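Local coordinates for water stress and hypersensitive response domain-containing protein (PDB 3BUT) that is of unknown function but is a beta-barrel member of the LEA_2 (water stress and hypersensitive response) family and may bind lipid, at residues S78-R81 / E82-V85. The protein carries 4 engineered substitutions. Numbering follows the deposited sequence.
Engineered in segment 78-81: Leu-80 (natural residue Ile).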
# COMPACT_ATOMS: atom_id res chain seq x y z
N SER A 78 2.22 9.26 6.45
CA SER A 78 2.68 10.38 5.61
C SER A 78 4.03 10.09 4.95
O SER A 78 4.28 10.48 3.81
CB SER A 78 2.74 11.67 6.43
OG SER A 78 3.12 12.76 5.62
N PHE A 79 4.91 9.41 5.69
CA PHE A 79 6.16 8.90 5.13
C PHE A 79 5.93 7.64 4.28
O PHE A 79 6.74 7.33 3.41
CB PHE A 79 7.17 8.59 6.25
CG PHE A 79 8.25 9.63 6.40
CD1 PHE A 79 9.19 9.83 5.39
CD2 PHE A 79 8.36 10.38 7.56
CE1 PHE A 79 10.20 10.78 5.53
CE2 PHE A 79 9.37 11.33 7.71
CZ PHE A 79 10.29 11.53 6.69
N LEU A 80 4.83 6.93 4.54
CA LEU A 80 4.48 5.75 3.74
C LEU A 80 3.92 6.13 2.38
O LEU A 80 4.03 5.35 1.44
CB LEU A 80 3.48 4.86 4.47
CG LEU A 80 3.99 3.59 5.13
CD1 LEU A 80 2.97 3.10 6.14
CD2 LEU A 80 4.27 2.52 4.09
N ARG A 81 3.32 7.32 2.28
CA ARG A 81 2.76 7.80 1.01
C ARG A 81 3.83 8.24 -0.00
O ARG A 81 3.53 8.40 -1.19
CB ARG A 81 1.77 8.94 1.24
CG ARG A 81 0.44 8.53 1.85
CD ARG A 81 -0.50 9.73 2.02
NE ARG A 81 0.04 10.79 2.88
CZ ARG A 81 0.47 11.97 2.45
NH1 ARG A 81 0.43 12.28 1.16
NH2 ARG A 81 0.95 12.86 3.31
N GLU A 82 5.05 8.47 0.46
CA GLU A 82 6.13 8.80 -0.46
C GLU A 82 6.95 7.57 -0.82
O GLU A 82 7.82 7.64 -1.69
CB GLU A 82 6.98 9.97 0.02
CG GLU A 82 7.61 9.82 1.39
CD GLU A 82 8.48 11.00 1.77
OE1 GLU A 82 8.04 12.16 1.56
OE2 GLU A 82 9.61 10.78 2.27
N TRP A 83 6.66 6.45 -0.17
CA TRP A 83 7.24 5.17 -0.55
C TRP A 83 6.57 4.67 -1.81
O TRP A 83 7.22 4.13 -2.71
CB TRP A 83 7.11 4.12 0.57
CG TRP A 83 7.00 2.71 0.04
CD1 TRP A 83 8.01 1.94 -0.45
CD2 TRP A 83 5.80 1.93 -0.10
NE1 TRP A 83 7.52 0.73 -0.87
CE2 TRP A 83 6.17 0.70 -0.67
CE3 TRP A 83 4.45 2.16 0.21
CZ2 TRP A 83 5.24 -0.31 -0.94
CZ3 TRP A 83 3.53 1.16 -0.06
CH2 TRP A 83 3.93 -0.06 -0.63
N TRP A 84 5.25 4.85 -1.88
CA TRP A 84 4.44 4.33 -2.97
C TRP A 84 4.98 4.69 -4.36
O TRP A 84 5.00 3.84 -5.25
CB TRP A 84 2.97 4.75 -2.82
CG TRP A 84 2.13 4.25 -3.94
CD1 TRP A 84 1.52 4.99 -4.90
CD2 TRP A 84 1.83 2.87 -4.25
NE1 TRP A 84 0.85 4.18 -5.78
CE2 TRP A 84 1.03 2.87 -5.41
CE3 TRP A 84 2.16 1.65 -3.66
CZ2 TRP A 84 0.55 1.69 -5.98
CZ3 TRP A 84 1.69 0.48 -4.23
CH2 TRP A 84 0.89 0.51 -5.38
N VAL A 85 5.44 5.93 -4.51
CA VAL A 85 6.12 6.39 -5.72
C VAL A 85 7.25 5.45 -6.13
O VAL A 85 7.33 5.02 -7.28
CB VAL A 85 6.71 7.82 -5.52
CG1 VAL A 85 7.30 8.36 -6.83
CG2 VAL A 85 5.65 8.78 -4.98
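Two short helices, 77-80 and 83-89, meet at a bend on the surface, where Phe-79 and Leu-80 reach forward to Glu-82 and Trp-83. Trp-83 N gives Leu-80 O a weak hydrogen bond of 3.3 Å, bent to 140° at the hydrogen. The same carbonyl oxygen lies in the plane of the indole, at its edge, 3.4 Å from Trp-83 CE3. Beside it the engineered Leu-80 (isoleucine in nature) brings its CD2 to 3.9 Å from Trp-83 CE3, and both side chains rest on Met-45 of strand 34-45. In this way the helical link that carries the LEA_2 chain from strand 66-76 of one sheet to strand 93-105 of the other packs against the latter sheet; Trp-83 NE1 hydrogen-bonds Thr-94 OG1. On Glu-82, CG sits between backbone N and carbonyl carbon (chi1 56°), 3.3 Å from Phe-79 O, and the chain, extended beyond it, lies side by side with Phe-79. OE2 comes obliquely to the ring, 3.3 Å from Phe-79 CD1, with carboxylate and ring planes 83° apart. An alanine here would strip away CG and the carboxylate, and is likely to leave the Phe-79 ring freer to turn. Arg-81 bends at chi3; its NH2 makes a weak hydrogen bond to Ser-78 OG, NH1 another to Asp-15 O of the second subunit.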